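Local coordinates for sensor protein (Shewanella sp. W3-18-1, PDB 3MYF) that probably relays phosphoryl groups as the histidine phosphotransfer (Hpt) domain of a hybrid sensor histidine kinase, at residues 6-11 with 20-25; 76-81 with 89-94. All coordinates share one frame; numbering follows the deposited sequence.

Contact 1: residues 6-11 with 20-25; sequences LNWDLC and NLALEM
Trp-8 lays the outer corner of its six-membered ring against the branch point of Leu-23, CH2 standing 3.6 Å from Leu-23 CG. Leu-23 CD2 fills in beside the neighbouring ring carbon, 3.8 Å from CZ3, and the leucine meets the indole at a slant. The indole can span the gap because CG is anti to the backbone N (chi1 167°), which carries the ring out from helix 8-14 to helix 19-46. The smaller bump is Ala-22: its methyl enters a shallow hollow between the indole and Cys-11, with CB 4.2 Å from Trp-8 CZ3 and 3.8 Å from Cys-11 SG. The short helix 8-14 is thereby set crosswise at one end of the long helix 19-46 of an Hpt four-helix bundle. Asn-7 caps the short helix, its OD1 accepting from Leu-10 N at 3.0 Å, with the donor above the carbonyl plane. Replacing the indole with an alanine side chain is likely to open a gap beside Leu-23 and remove one wall from the hollow that takes Ala-22. Leu-26 of helix 19-46 and Leu-116 of helix 92-116 also pack on the indole.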
ATOM      1  N   LEU A   6      17.299  -3.974  -1.903  1.00 34.30           N
ATOM      2  CA  LEU A   6      16.646  -3.392  -0.737  1.00 34.68           C
ATOM      3  C   LEU A   6      17.701  -2.975   0.280  1.00 35.32           C
ATOM      4  O   LEU A   6      18.565  -3.766   0.635  1.00 37.69           O
ATOM      5  CB  LEU A   6      15.651  -4.385  -0.101  1.00 36.98           C
ATOM      6  CG  LEU A   6      15.002  -4.035   1.243  1.00 39.98           C
ATOM      7  CD1 LEU A   6      14.185  -2.759   1.187  1.00 40.91           C
ATOM      8  CD2 LEU A   6      14.141  -5.194   1.740  1.00 43.74           C
ATOM      9  N   ASN A   7      17.610  -1.722   0.712  1.00 51.63           N
ATOM     10  CA  ASN A   7      18.550  -1.122   1.645  1.00 51.13           C
ATOM     11  C   ASN A   7      17.795  -0.587   2.855  1.00 50.33           C
ATOM     12  O   ASN A   7      17.276   0.535   2.834  1.00 48.37           O
ATOM     13  CB  ASN A   7      19.356  -0.019   0.937  1.00 50.40           C
ATOM     14  CG  ASN A   7      20.402   0.630   1.839  1.00 51.71           C
ATOM     15  OD1 ASN A   7      20.294   0.605   3.066  1.00 53.47           O
ATOM     16  ND2 ASN A   7      21.414   1.234   1.223  1.00 51.84           N
ATOM     17  N   TRP A   8      17.737  -1.408   3.905  1.00 51.54           N
ATOM     18  CA  TRP A   8      17.008  -1.084   5.138  1.00 51.80           C
ATOM     19  C   TRP A   8      17.387   0.283   5.716  1.00 50.53           C
ATOM     20  O   TRP A   8      16.521   1.052   6.135  1.00 49.86           O
ATOM     21  CB  TRP A   8      17.207  -2.204   6.175  1.00 54.34           C
ATOM     22  CG  TRP A   8      16.785  -1.870   7.580  1.00 55.37           C
ATOM     23  CD1 TRP A   8      17.603  -1.769   8.681  1.00 57.02           C
ATOM     24  CD2 TRP A   8      15.454  -1.604   8.049  1.00 55.10           C
ATOM     25  NE1 TRP A   8      16.865  -1.455   9.791  1.00 56.66           N
ATOM     26  CE2 TRP A   8      15.545  -1.347   9.436  1.00 56.02           C
ATOM     27  CE3 TRP A   8      14.197  -1.555   7.433  1.00 55.18           C
ATOM     28  CZ2 TRP A   8      14.423  -1.044  10.219  1.00 55.68           C
ATOM     29  CZ3 TRP A   8      13.082  -1.255   8.211  1.00 55.14           C
ATOM     30  CH2 TRP A   8      13.205  -1.006   9.593  1.00 55.09           C
ATOM     31  N   ASP A   9      18.684   0.583   5.713  1.00 51.60           N
ATOM     32  CA  ASP A   9      19.193   1.842   6.252  1.00 52.00           C
ATOM     33  C   ASP A   9      18.724   3.051   5.449  1.00 50.45           C
ATOM     34  O   ASP A   9      18.418   4.103   6.022  1.00 50.27           O
ATOM     35  CB  ASP A   9      20.722   1.801   6.370  1.00 55.11           C
ATOM     36  CG  ASP A   9      21.181   1.083   7.629  1.00 58.46           C
ATOM     37  OD1 ASP A   9      20.524   1.242   8.679  1.00 59.84           O
ATOM     38  OD2 ASP A   9      22.199   0.362   7.570  1.00 63.70           O
ATOM     39  N   LEU A  10      18.664   2.889   4.130  1.00 49.21           N
ATOM     40  CA  LEU A  10      18.062   3.892   3.259  1.00 48.91           C
ATOM     41  C   LEU A  10      16.566   4.025   3.530  1.00 49.08           C
ATOM     42  O   LEU A  10      16.034   5.130   3.543  1.00 50.44           O
ATOM     43  CB  LEU A  10      18.291   3.551   1.789  1.00 47.29           C
ATOM     44  CG  LEU A  10      17.673   4.461   0.722  1.00 46.74           C
ATOM     45  CD1 LEU A  10      18.239   5.881   0.780  1.00 48.82           C
ATOM     46  CD2 LEU A  10      17.889   3.861  -0.660  1.00 43.14           C
ATOM     47  N   CYS A  11      15.892   2.896   3.722  1.00 49.53           N
ATOM     48  CA  CYS A  11      14.461   2.904   4.049  1.00 51.14           C
ATOM     49  C   CYS A  11      14.255   3.644   5.367  1.00 52.32           C
ATOM     50  O   CYS A  11      13.345   4.467   5.476  1.00 53.73           O
ATOM     51  CB  CYS A  11      13.890   1.482   4.086  1.00 51.42           C
ATOM     52  SG  CYS A  11      12.121   1.375   4.488  1.00 55.42           S
ATOM     53  N   ASN A  20       9.246   2.354  12.741  1.00 51.11           N
ATOM     54  CA  ASN A  20       7.800   2.155  12.738  1.00 50.91           C
ATOM     55  C   ASN A  20       7.125   2.401  11.405  1.00 50.17           C
ATOM     56  O   ASN A  20       6.521   1.483  10.837  1.00 49.23           O
ATOM     57  CB  ASN A  20       7.170   3.062  13.782  1.00 53.45           C
ATOM     58  CG  ASN A  20       6.741   2.314  14.994  1.00 55.48           C
ATOM     59  OD1 ASN A  20       7.040   1.126  15.143  1.00 56.34           O
ATOM     60  ND2 ASN A  20       6.019   2.990  15.874  1.00 58.73           N
ATOM     61  N   LEU A  21       7.207   3.644  10.927  1.00 51.10           N
ATOM     62  CA  LEU A  21       6.724   4.007   9.598  1.00 51.16           C
ATOM     63  C   LEU A  21       7.406   3.161   8.533  1.00 48.84           C
ATOM     64  O   LEU A  21       6.736   2.598   7.676  1.00 47.86           O
ATOM     65  CB  LEU A  21       6.983   5.485   9.304  1.00 54.27           C
ATOM     66  CG  LEU A  21       5.883   6.503   9.579  1.00 57.90           C
ATOM     67  CD1 LEU A  21       6.528   7.830   9.884  1.00 61.99           C
ATOM     68  CD2 LEU A  21       4.934   6.629   8.396  1.00 59.36           C
ATOM     69  N   ALA A  22       8.734   3.076   8.606  1.00 47.91           N
ATOM     70  CA  ALA A  22       9.541   2.346   7.624  1.00 47.08           C
ATOM     71  C   ALA A  22       9.056   0.914   7.427  1.00 45.20           C
ATOM     72  O   ALA A  22       8.776   0.508   6.302  1.00 44.90           O
ATOM     73  CB  ALA A  22      10.997   2.366   8.015  1.00 48.56           C
ATOM     74  N   LEU A  23       8.921   0.156   8.517  1.00 43.88           N
ATOM     75  CA  LEU A  23       8.447  -1.215   8.399  1.00 42.78           C
ATOM     76  C   LEU A  23       7.005  -1.256   7.895  1.00 41.99           C
ATOM     77  O   LEU A  23       6.630  -2.184   7.181  1.00 41.84           O
ATOM     78  CB  LEU A  23       8.563  -1.968   9.722  1.00 43.68           C
ATOM     79  CG  LEU A  23       9.948  -2.431  10.184  1.00 44.96           C
ATOM     80  CD1 LEU A  23       9.908  -2.652  11.703  1.00 47.79           C
ATOM     81  CD2 LEU A  23      10.385  -3.686   9.469  1.00 47.74           C
ATOM     82  N   GLU A  24       6.205  -0.253   8.260  1.00 49.26           N
ATOM     83  CA  GLU A  24       4.818  -0.204   7.789  1.00 46.45           C
ATOM     84  C   GLU A  24       4.765   0.053   6.288  1.00 45.04           C
ATOM     85  O   GLU A  24       3.974  -0.573   5.582  1.00 41.90           O
ATOM     86  CB  GLU A  24       3.978   0.819   8.565  1.00 50.51           C
ATOM     87  CG  GLU A  24       2.530   0.976   8.079  1.00 48.31           C
ATOM     88  CD  GLU A  24       1.726  -0.334   7.993  1.00 43.69           C
ATOM     89  OE1 GLU A  24       1.920  -1.251   8.822  1.00 45.78           O
ATOM     90  OE2 GLU A  24       0.873  -0.441   7.097  1.00 41.17           O
HETATM   91  N   MSE A  25       5.618   0.958   5.811  1.00 48.80           N
HETATM   92  CA  MSE A  25       5.754   1.224   4.375  1.00 51.63           C
HETATM   93  C   MSE A  25       6.162  -0.035   3.630  1.00 47.21           C
HETATM   94  O   MSE A  25       5.652  -0.313   2.551  1.00 47.13           O
HETATM   95  CB  MSE A  25       6.789   2.320   4.103  1.00 59.11           C
HETATM   96  CG  MSE A  25       6.604   3.556   4.931  1.00 68.86           C
HETATM   97 SE   MSE A  25       6.534   5.137   3.837  1.00 91.73          SE
HETATM   98  CE  MSE A  25       5.030   4.580   2.738  1.00 85.19           C
TER

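Contact 2: residues 76-81 with 89-94; sequences QEIESA and EDLEPE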
ATOM      1  N   GLN A  76      11.602   5.089 -12.786  1.00 28.35           N
ATOM      2  CA  GLN A  76      11.858   6.425 -13.323  1.00 30.25           C
ATOM      3  C   GLN A  76      12.049   6.397 -14.857  1.00 29.45           C
ATOM      4  O   GLN A  76      11.417   7.185 -15.555  1.00 30.67           O
ATOM      5  CB  GLN A  76      13.059   7.085 -12.633  1.00 30.31           C
ATOM      6  CG  GLN A  76      13.184   8.595 -12.854  1.00 36.11           C
ATOM      7  CD  GLN A  76      13.744   8.982 -14.220  1.00 37.98           C
ATOM      8  OE1 GLN A  76      14.581   8.272 -14.806  1.00 36.15           O
ATOM      9  NE2 GLN A  76      13.292  10.129 -14.733  1.00 42.04           N
ATOM     10  N   GLU A  77      12.917   5.507 -15.353  1.00 32.36           N
ATOM     11  CA  GLU A  77      13.198   5.393 -16.803  1.00 32.53           C
ATOM     12  C   GLU A  77      11.920   5.030 -17.571  1.00 30.92           C
ATOM     13  O   GLU A  77      11.608   5.632 -18.616  1.00 30.68           O
ATOM     14  CB  GLU A  77      14.228   4.295 -17.070  1.00 35.31           C
ATOM     15  CG  GLU A  77      15.635   4.487 -16.516  1.00 39.72           C
ATOM     16  CD  GLU A  77      16.425   3.181 -16.546  1.00 44.91           C
ATOM     17  OE1 GLU A  77      17.607   3.197 -16.156  1.00 49.30           O
ATOM     18  OE2 GLU A  77      15.853   2.127 -16.946  1.00 47.13           O
ATOM     19  N   ILE A  78      11.189   4.052 -17.039  1.00 29.07           N
ATOM     20  CA  ILE A  78       9.981   3.541 -17.689  1.00 29.29           C
ATOM     21  C   ILE A  78       8.889   4.613 -17.691  1.00 28.52           C
ATOM     22  O   ILE A  78       8.345   4.939 -18.758  1.00 28.91           O
ATOM     23  CB  ILE A  78       9.481   2.202 -17.063  1.00 28.78           C
ATOM     24  CG1 ILE A  78      10.504   1.078 -17.316  1.00 30.59           C
ATOM     25  CG2 ILE A  78       8.129   1.802 -17.666  1.00 30.35           C
ATOM     26  CD1 ILE A  78      10.353  -0.175 -16.432  1.00 31.77           C
ATOM     27  N   GLU A  79       8.585   5.172 -16.516  1.00 28.69           N
ATOM     28  CA  GLU A  79       7.590   6.242 -16.420  1.00 29.67           C
ATOM     29  C   GLU A  79       7.898   7.423 -17.328  1.00 29.94           C
ATOM     30  O   GLU A  79       7.019   7.844 -18.072  1.00 30.92           O
ATOM     31  CB  GLU A  79       7.378   6.736 -14.980  1.00 30.71           C
ATOM     32  CG  GLU A  79       6.278   7.795 -14.864  1.00 31.82           C
ATOM     33  CD  GLU A  79       5.806   8.057 -13.451  1.00 33.68           C
ATOM     34  OE1 GLU A  79       6.364   7.476 -12.492  1.00 32.78           O
ATOM     35  OE2 GLU A  79       4.843   8.837 -13.304  1.00 35.66           O
ATOM     36  N   SER A  80       9.116   7.968 -17.260  1.00 30.33           N
ATOM     37  CA  SER A  80       9.514   9.090 -18.118  0.50 31.45           C
ATOM     38  C   SER A  80       9.303   8.738 -19.586  1.00 31.13           C
ATOM     39  O   SER A  80       8.703   9.492 -20.337  1.00 32.41           O
ATOM     40  CB  SER A  80      10.985   9.487 -17.885  0.50 32.29           C
ATOM     41  OG  SER A  80      11.215   9.835 -16.536  0.50 33.45           O
ATOM     42  N   ALA A  81       9.798   7.569 -19.994  1.00 31.34           N
ATOM     43  CA  ALA A  81       9.618   7.117 -21.393  1.00 31.32           C
ATOM     44  C   ALA A  81       8.140   7.001 -21.816  1.00 31.73           C
ATOM     45  O   ALA A  81       7.752   7.486 -22.879  1.00 32.98           O
ATOM     46  CB  ALA A  81      10.372   5.802 -21.644  1.00 32.54           C
ATOM     47  N   GLU A  89       6.129  -1.764 -26.105  1.00 36.90           N
ATOM     48  CA  GLU A  89       6.962  -2.687 -26.867  1.00 37.02           C
ATOM     49  C   GLU A  89       8.439  -2.302 -26.848  1.00 34.22           C
ATOM     50  O   GLU A  89       9.319  -3.164 -26.718  1.00 34.85           O
ATOM     51  CB  GLU A  89       6.471  -2.738 -28.324  1.00 38.47           C
ATOM     52  CG  GLU A  89       7.224  -3.687 -29.221  1.00 40.53           C
ATOM     53  CD  GLU A  89       6.630  -3.735 -30.601  1.00 42.07           C
ATOM     54  OE1 GLU A  89       6.654  -2.686 -31.301  1.00 38.21           O
ATOM     55  OE2 GLU A  89       6.144  -4.828 -30.975  1.00 46.34           O
ATOM     56  N   ASP A  90       8.707  -1.011 -26.991  1.00 32.95           N
ATOM     57  CA  ASP A  90      10.081  -0.540 -27.057  1.00 32.78           C
ATOM     58  C   ASP A  90      10.743  -0.523 -25.677  1.00 31.94           C
ATOM     59  O   ASP A  90      11.968  -0.374 -25.569  1.00 32.61           O
ATOM     60  CB  ASP A  90      10.144   0.835 -27.708  1.00 34.39           C
ATOM     61  CG  ASP A  90       9.823   0.794 -29.206  1.00 36.19           C
ATOM     62  OD1 ASP A  90       9.553  -0.297 -29.785  1.00 36.61           O
ATOM     63  OD2 ASP A  90       9.837   1.876 -29.802  1.00 38.21           O
ATOM     64  N   LEU A  91       9.937  -0.691 -24.632  1.00 30.94           N
ATOM     65  CA  LEU A  91      10.450  -0.688 -23.265  1.00 31.22           C
ATOM     66  C   LEU A  91      10.547  -2.089 -22.694  1.00 31.14           C
ATOM     67  O   LEU A  91      10.832  -2.252 -21.506  1.00 32.48           O
ATOM     68  CB  LEU A  91       9.601   0.212 -22.355  1.00 32.13           C
ATOM     69  CG  LEU A  91       9.665   1.711 -22.628  1.00 33.95           C
ATOM     70  CD1 LEU A  91       8.490   2.437 -21.992  1.00 34.73           C
ATOM     71  CD2 LEU A  91      10.980   2.296 -22.164  1.00 37.06           C
ATOM     72  N   GLU A  92      10.335  -3.099 -23.543  1.00 32.16           N
ATOM     73  CA  GLU A  92      10.353  -4.495 -23.092  1.00 34.32           C
ATOM     74  C   GLU A  92      11.612  -4.844 -22.278  1.00 33.41           C
ATOM     75  O   GLU A  92      11.485  -5.472 -21.239  1.00 34.66           O
ATOM     76  CB  GLU A  92      10.144  -5.492 -24.247  1.00 36.14           C
ATOM     77  CG  GLU A  92      10.029  -6.945 -23.766  1.00 40.83           C
ATOM     78  CD  GLU A  92      10.099  -7.979 -24.892  1.00 46.69           C
ATOM     79  OE1 GLU A  92       9.735  -9.155 -24.647  1.00 49.96           O
ATOM     80  OE2 GLU A  92      10.520  -7.621 -26.019  1.00 47.46           O
ATOM     81  N   PRO A  93      12.821  -4.443 -22.752  1.00 32.75           N
ATOM     82  CA  PRO A  93      14.012  -4.764 -21.967  1.00 33.26           C
ATOM     83  C   PRO A  93      13.934  -4.227 -20.519  1.00 32.86           C
ATOM     84  O   PRO A  93      14.206  -4.969 -19.566  1.00 33.52           O
ATOM     85  CB  PRO A  93      15.144  -4.082 -22.760  1.00 34.13           C
ATOM     86  CG  PRO A  93      14.646  -4.108 -24.182  1.00 35.11           C
ATOM     87  CD  PRO A  93      13.187  -3.772 -24.021  1.00 33.27           C
ATOM     88  N   GLU A  94      13.539  -2.968 -20.359  1.00 30.86           N
ATOM     89  CA  GLU A  94      13.459  -2.349 -19.015  1.00 29.61           C
ATOM     90  C   GLU A  94      12.318  -2.913 -18.189  1.00 27.35           C
ATOM     91  O   GLU A  94      12.449  -3.079 -16.959  1.00 25.65           O
ATOM     92  CB  GLU A  94      13.319  -0.818 -19.110  1.00 31.75           C
ATOM     93  CG  GLU A  94      14.551  -0.114 -19.653  1.00 37.83           C
ATOM     94  CD  GLU A  94      14.508   0.161 -21.154  1.00 42.97           C
ATOM     95  OE1 GLU A  94      13.783  -0.524 -21.917  1.00 41.97           O
ATOM     96  OE2 GLU A  94      15.236   1.070 -21.576  1.00 49.30           O
TER
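The carboxylates of Glu-77 and Glu-94 are the flat groups here, and they do not stack: their planes stand 77° apart, and the Glu-77 chain lies roughly perpendicular to that of Glu-94. Glu-77, extended beyond CG, brings OE2 to the methylene CG of Glu-94 at 3.7 Å, so one acid touches the aliphatic part of the other. The like-charged OE2 atoms of Glu-77 and Glu-94 stay 4.8 Å apart; the bend at chi2 (95°) turns the Glu-94 carboxylate away from that of Glu-77. Glu-77 has its own counter-ion, as OE1 forms a salt bridge with Arg-73, which is likely to ease the repulsion.

Beneath the acids the contact turns apolar. Ile-78 and Glu-94 run antiparallel alongside each other, Ile-78 CG1 lying 3.8 Å from Glu-94 CB, while Ile-78 CD1 reaches the backbone, 3.6 Å from Glu-94 O. Further along, Leu-91 straddles Ala-81: its CD2 is 3.6 Å and its CD1 3.9 Å from Ala-81 CB. Leu-91 occupies the N-cap position of helix 92-116, so this buried leucine seats the start of that helix against helix 69-83. Ile-56 from helix 49-63 and Leu-98 also pack on Ile-78. The contact thus joins helices 69-83 and 92-116, consecutive and connected by a loop, as in the four-helix bundle of an Hpt domain.

Overall arrangement
The two contacts show one principle at opposite sides of the chain's centre: helices close in sequence pack on each other through apolar side chains. Their centres lie about 26 Å apart, in series along the chain. Contact 1 is partly buried and joins helix 8-14 to helix 19-46; contact 2 is more buried and joins helices 69-83 and 92-116. Helix 92-116 links them, since its far end reaches Trp-8. An indole and a cysteine sulfur against aliphatic groups mark contact 1, whereas contact 2 combines aliphatic packing with two acids, one paired with Arg-73. The second subunit packs on Asn-20, Leu-21, Glu-24 and Met-25, which take no part in contact 1, but touches neither segment of contact 2.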